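Local coordinates for protein type ii site-specific deoxyribonuclease (Klebsiella pneumoniae, PDB 6EKR) that probably cleaves double-stranded DNA at a specific recognition site, as a type IIP restriction endonuclease with a PD-(D/E)xK nuclease fold, at residues A[181-193]-A[289-301]. The protein carries 2 engineered substitutions. Numbering follows the deposited sequence.
Engineered in segment 181-193: Ala185 (natural residue Lys), Ala187 (natural residue Lys).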
loop_
_atom_site.group_PDB
_atom_site.type_symbol
_atom_site.label_atom_id
_atom_site.label_comp_id
_atom_site.label_asym_id
_atom_site.label_seq_id
_atom_site.Cartn_x
_atom_site.Cartn_y
_atom_site.Cartn_z
ATOM N N VAL A 181 -16.353 -10.800 -7.575
ATOM C CA VAL A 181 -16.206 -12.217 -7.852
ATOM C C VAL A 181 -17.406 -12.696 -8.661
ATOM O O VAL A 181 -18.552 -12.552 -8.237
ATOM C CB VAL A 181 -16.058 -13.054 -6.546
ATOM C CG1 VAL A 181 -15.769 -14.514 -6.859
ATOM C CG2 VAL A 181 -14.965 -12.483 -5.663
ATOM N N ILE A 182 -17.129 -13.240 -9.841
ATOM C CA ILE A 182 -18.147 -13.908 -10.638
ATOM C C ILE A 182 -17.736 -15.358 -10.805
ATOM O O ILE A 182 -16.676 -15.630 -11.360
ATOM C CB ILE A 182 -18.311 -13.273 -12.022
ATOM C CG1 ILE A 182 -18.586 -11.771 -11.893
ATOM C CG2 ILE A 182 -19.430 -13.960 -12.763
ATOM C CD1 ILE A 182 -18.495 -11.000 -13.184
ATOM N N LYS A 183 -18.564 -16.279 -10.307
ATOM C CA LYS A 183 -18.326 -17.717 -10.425
ATOM C C LYS A 183 -19.153 -18.312 -11.556
ATOM O O LYS A 183 -20.328 -17.974 -11.713
ATOM C CB LYS A 183 -18.641 -18.434 -9.110
ATOM C CG LYS A 183 -18.619 -19.952 -9.222
ATOM C CD LYS A 183 -18.691 -20.635 -7.868
ATOM C CE LYS A 183 -18.728 -22.168 -8.008
ATOM N NZ LYS A 183 -17.505 -22.748 -8.643
ATOM N N SER A 184 -18.528 -19.197 -12.335
ATOM C CA SER A 184 -19.178 -19.843 -13.484
ATOM C C SER A 184 -20.206 -20.873 -13.047
ATOM O O SER A 184 -19.906 -21.770 -12.249
ATOM C CB SER A 184 -18.148 -20.503 -14.410
ATOM O OG SER A 184 -18.775 -21.001 -15.583
ATOM N N ALA A 185 -21.414 -20.742 -13.587
ATOM C CA ALA A 185 -22.510 -21.651 -13.272
ATOM C C ALA A 185 -22.241 -23.113 -13.649
ATOM O O ALA A 185 -22.902 -24.015 -13.132
ATOM C CB ALA A 185 -23.776 -21.172 -13.944
ATOM N N TYR A 186 -21.258 -23.336 -14.523
ATOM C CA TYR A 186 -21.113 -24.605 -15.248
ATOM C C TYR A 186 -19.822 -25.378 -14.956
ATOM O O TYR A 186 -19.709 -26.568 -15.287
ATOM C CB TYR A 186 -21.261 -24.357 -16.755
ATOM C CG TYR A 186 -22.522 -23.595 -17.109
ATOM C CD1 TYR A 186 -23.747 -24.255 -17.249
ATOM C CD2 TYR A 186 -22.492 -22.206 -17.289
ATOM C CE1 TYR A 186 -24.913 -23.545 -17.561
ATOM C CE2 TYR A 186 -23.645 -21.487 -17.602
ATOM C CZ TYR A 186 -24.853 -22.160 -17.739
ATOM O OH TYR A 186 -25.992 -21.444 -18.045
ATOM N N ALA A 187 -18.859 -24.696 -14.340
ATOM C CA ALA A 187 -17.587 -25.297 -13.955
ATOM C C ALA A 187 -17.035 -24.611 -12.700
ATOM O O ALA A 187 -17.361 -23.444 -12.422
ATOM C CB ALA A 187 -16.587 -25.200 -15.105
ATOM N N ASN A 188 -16.207 -25.330 -11.943
ATOM C CA ASN A 188 -15.535 -24.742 -10.785
ATOM C C ASN A 188 -14.388 -23.796 -11.175
ATOM O O ASN A 188 -13.202 -24.119 -11.023
ATOM C CB ASN A 188 -15.050 -25.817 -9.812
ATOM C CG ASN A 188 -14.408 -25.223 -8.571
ATOM O OD1 ASN A 188 -15.023 -24.431 -7.853
ATOM N ND2 ASN A 188 -13.154 -25.587 -8.323
ATOM N N ALA A 189 -14.771 -22.635 -11.697
ATOM C CA ALA A 189 -13.850 -21.553 -12.006
ATOM C C ALA A 189 -14.592 -20.226 -11.909
ATOM O O ALA A 189 -15.800 -20.148 -12.173
ATOM C CB ALA A 189 -13.253 -21.728 -13.382
ATOM N N SER A 190 -13.858 -19.187 -11.526
ATOM C CA SER A 190 -14.430 -17.863 -11.349
ATOM C C SER A 190 -13.388 -16.795 -11.589
ATOM O O SER A 190 -12.184 -17.045 -11.468
ATOM C CB SER A 190 -14.975 -17.717 -9.932
ATOM O OG SER A 190 -14.071 -18.275 -8.997
ATOM N N VAL A 191 -13.864 -15.601 -11.929
ATOM C CA VAL A 191 -13.001 -14.435 -12.055
ATOM C C VAL A 191 -13.045 -13.583 -10.798
ATOM O O VAL A 191 -13.983 -13.658 -10.007
ATOM C CB VAL A 191 -13.376 -13.564 -13.261
ATOM C CG1 VAL A 191 -13.364 -14.390 -14.518
ATOM C CG2 VAL A 191 -14.741 -12.912 -13.066
ATOM N N VAL A 192 -11.999 -12.788 -10.626
ATOM C CA VAL A 192 -11.899 -11.836 -9.542
ATOM C C VAL A 192 -11.486 -10.519 -10.167
ATOM O O VAL A 192 -10.399 -10.408 -10.738
ATOM C CB VAL A 192 -10.849 -12.263 -8.518
ATOM C CG1 VAL A 192 -10.718 -11.218 -7.436
ATOM C CG2 VAL A 192 -11.215 -13.603 -7.906
ATOM N N ILE A 193 -12.361 -9.524 -10.071
ATOM C CA ILE A 193 -12.122 -8.236 -10.712
ATOM C C ILE A 193 -11.800 -7.122 -9.701
ATOM O O ILE A 193 -12.701 -6.507 -9.134
ATOM C CB ILE A 193 -13.277 -7.848 -11.647
ATOM C CG1 ILE A 193 -13.528 -8.989 -12.646
ATOM C CG2 ILE A 193 -12.962 -6.531 -12.352
ATOM C CD1 ILE A 193 -14.950 -9.084 -13.156
ATOM N N PHE A 289 -12.280 -5.404 -22.114
ATOM C CA PHE A 289 -12.564 -6.065 -20.846
ATOM C C PHE A 289 -13.853 -6.861 -20.889
ATOM O O PHE A 289 -13.878 -8.005 -20.453
ATOM C CB PHE A 289 -12.635 -5.046 -19.703
ATOM C CG PHE A 289 -13.038 -5.647 -18.374
ATOM C CD1 PHE A 289 -12.091 -6.255 -17.554
ATOM C CD2 PHE A 289 -14.362 -5.612 -17.954
ATOM C CE1 PHE A 289 -12.458 -6.814 -16.339
ATOM C CE2 PHE A 289 -14.732 -6.174 -16.747
ATOM C CZ PHE A 289 -13.778 -6.775 -15.936
ATOM N N LEU A 290 -14.917 -6.251 -21.402
ATOM C CA LEU A 290 -16.231 -6.881 -21.391
ATOM C C LEU A 290 -16.206 -8.130 -22.222
ATOM O O LEU A 290 -16.632 -9.185 -21.759
ATOM C CB LEU A 290 -17.317 -5.931 -21.881
ATOM C CG LEU A 290 -17.449 -4.635 -21.085
ATOM C CD1 LEU A 290 -18.238 -3.613 -21.870
ATOM C CD2 LEU A 290 -18.093 -4.919 -19.738
ATOM N N PHE A 291 -15.677 -8.018 -23.439
ATOM C CA PHE A 291 -15.565 -9.176 -24.321
ATOM C C PHE A 291 -14.663 -10.254 -23.708
ATOM O O PHE A 291 -15.033 -11.420 -23.690
ATOM C CB PHE A 291 -15.098 -8.794 -25.739
ATOM C CG PHE A 291 -14.732 -9.986 -26.588
ATOM C CD1 PHE A 291 -15.720 -10.756 -27.193
ATOM C CD2 PHE A 291 -13.397 -10.364 -26.744
ATOM C CE1 PHE A 291 -15.382 -11.879 -27.951
ATOM C CE2 PHE A 291 -13.046 -11.483 -27.502
ATOM C CZ PHE A 291 -14.037 -12.242 -28.106
ATOM N N ASP A 292 -13.494 -9.872 -23.204
ATOM C CA ASP A 292 -12.613 -10.850 -22.585
ATOM C C ASP A 292 -13.292 -11.608 -21.443
ATOM O O ASP A 292 -13.167 -12.832 -21.342
ATOM C CB ASP A 292 -11.321 -10.194 -22.111
ATOM C CG ASP A 292 -10.433 -9.774 -23.259
ATOM O OD1 ASP A 292 -10.332 -10.533 -24.243
ATOM O OD2 ASP A 292 -9.823 -8.693 -23.180
ATOM N N ILE A 293 -14.017 -10.880 -20.600
ATOM C CA ILE A 293 -14.724 -11.489 -19.481
ATOM C C ILE A 293 -15.818 -12.413 -20.004
ATOM O O ILE A 293 -15.948 -13.536 -19.533
ATOM C CB ILE A 293 -15.275 -10.420 -18.484
ATOM C CG1 ILE A 293 -14.131 -9.826 -17.644
ATOM C CG2 ILE A 293 -16.387 -10.983 -17.587
ATOM C CD1 ILE A 293 -13.489 -10.775 -16.631
ATOM N N TYR A 294 -16.583 -11.946 -20.988
ATOM C CA TYR A 294 -17.634 -12.754 -21.588
ATOM C C TYR A 294 -17.032 -13.990 -22.206
ATOM O O TYR A 294 -17.492 -15.106 -21.955
ATOM C CB TYR A 294 -18.357 -11.967 -22.667
ATOM C CG TYR A 294 -19.382 -12.768 -23.443
ATOM C CD1 TYR A 294 -20.715 -12.788 -23.048
ATOM C CD2 TYR A 294 -19.023 -13.491 -24.583
ATOM C CE1 TYR A 294 -21.660 -13.500 -23.757
ATOM C CE2 TYR A 294 -19.958 -14.212 -25.292
ATOM C CZ TYR A 294 -21.275 -14.208 -24.876
ATOM O OH TYR A 294 -22.227 -14.915 -25.572
ATOM N N SER A 295 -16.004 -13.779 -23.022
ATOM C CA SER A 295 -15.278 -14.854 -23.665
ATOM C C SER A 295 -14.889 -15.937 -22.658
ATOM O O SER A 295 -15.054 -17.121 -22.938
ATOM C CB SER A 295 -14.053 -14.289 -24.382
ATOM O OG SER A 295 -13.088 -15.288 -24.655
ATOM N N PHE A 296 -14.401 -15.517 -21.486
ATOM C CA PHE A 296 -13.989 -16.422 -20.402
ATOM C C PHE A 296 -15.109 -17.348 -19.994
ATOM O O PHE A 296 -14.894 -18.552 -19.807
ATOM C CB PHE A 296 -13.510 -15.636 -19.171
ATOM C CG PHE A 296 -13.178 -16.502 -17.973
ATOM C CD1 PHE A 296 -11.894 -17.007 -17.797
ATOM C CD2 PHE A 296 -14.148 -16.798 -17.018
ATOM C CE1 PHE A 296 -11.583 -17.805 -16.697
ATOM C CE2 PHE A 296 -13.849 -17.594 -15.912
ATOM C CZ PHE A 296 -12.567 -18.094 -15.748
ATOM N N PHE A 297 -16.296 -16.777 -19.848
ATOM C CA PHE A 297 -17.438 -17.533 -19.379
ATOM C C PHE A 297 -18.104 -18.354 -20.477
ATOM O O PHE A 297 -18.668 -19.423 -20.197
ATOM C CB PHE A 297 -18.428 -16.629 -18.653
ATOM C CG PHE A 297 -17.995 -16.275 -17.257
ATOM C CD1 PHE A 297 -18.225 -17.152 -16.201
ATOM C CD2 PHE A 297 -17.344 -15.076 -17.002
ATOM C CE1 PHE A 297 -17.828 -16.835 -14.918
ATOM C CE2 PHE A 297 -16.944 -14.753 -15.726
ATOM C CZ PHE A 297 -17.188 -15.636 -14.678
ATOM N N ARG A 298 -18.025 -17.870 -21.718
ATOM C CA ARG A 298 -18.455 -18.661 -22.871
ATOM C C ARG A 298 -17.576 -19.910 -22.934
ATOM O O ARG A 298 -18.079 -21.030 -23.058
ATOM C CB ARG A 298 -18.384 -17.847 -24.172
ATOM C CG ARG A 298 -18.616 -18.662 -25.441
ATOM C CD ARG A 298 -18.934 -17.796 -26.665
ATOM N NE ARG A 298 -17.874 -16.849 -27.023
ATOM C CZ ARG A 298 -17.933 -16.004 -28.058
ATOM N NH1 ARG A 298 -18.996 -15.983 -28.860
ATOM N NH2 ARG A 298 -16.927 -15.167 -28.290
ATOM N N SER A 299 -16.269 -19.701 -22.798
ATOM C CA SER A 299 -15.304 -20.787 -22.683
ATOM C C SER A 299 -15.553 -21.699 -21.466
ATOM O O SER A 299 -15.054 -22.823 -21.418
ATOM C CB SER A 299 -13.895 -20.209 -22.631
ATOM O OG SER A 299 -12.949 -21.205 -22.315
ATOM N N GLN A 300 -16.318 -21.207 -20.491
ATOM C CA GLN A 300 -16.624 -21.948 -19.256
ATOM C C GLN A 300 -15.406 -22.036 -18.305
ATOM O O GLN A 300 -15.419 -22.773 -17.310
ATOM C CB GLN A 300 -17.251 -23.325 -19.583
ATOM C CG GLN A 300 -18.653 -23.216 -20.261
ATOM C CD GLN A 300 -19.096 -24.464 -21.041
ATOM O OE1 GLN A 300 -18.968 -25.596 -20.564
ATOM N NE2 GLN A 300 -19.638 -24.251 -22.239
ATOM N N GLY A 301 -14.373 -21.246 -18.607
ATOM C CA GLY A 301 -13.119 -21.232 -17.851
ATOM C C GLY A 301 -11.898 -21.102 -18.751
ATOM O O GLY A 301 -12.018 -20.801 -19.948
#
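Val191 packs against two adjoining aromatic side chains of the helix, Phe296 and Phe297. Its CG1 methyl sits over one face of the Phe296 ring, 3.8 Å from the ring centroid and 23° off the ring normal, a CH-pi contact. The opposite face of that ring is covered, toward its rim, by Gly301 CA. Val191 CG1 also reaches Phe297 CE2, obliquely, and CG2 lies at the edge of that ring, in its plane. With CG anti to the carbonyl carbon (chi1 -77°), Phe297 turns its edge to the backbone from Ile182 to Ser184, with Ile182 O and Ser184 N near the ring plane; CZ also comes 3.4 Å from Ile182 CG2 and CE1 3.7 Å from Ser184 CB. One face of the ring receives Phe296 CD2. Strands 179-183 and 190-194 form an antiparallel hairpin at one side of the mixed five-stranded sheet, and helix 286-298 lies along it, segment 289-298 running nearly antiparallel (160°) to strand 190-193. Farther along that strand, Ile193 and Ile293 meet tip to tip through their CD1 methyls, 4.1 Å apart, while Ile193 CG2 approaches Phe289 CZ at 3.7 Å. Leu145 of helix 132-148 touches Ile182 and Ile193, and Phe225 of the neighbouring strand Val191 and Ile293. At the hairpin turn, the engineered Ala187 places CB 3.5 Å from the O of Gln300, the positive-phi C-prime residue of a Schellman motif ending the helix, with Gly301 N hydrogen-bonded to Phe296 O.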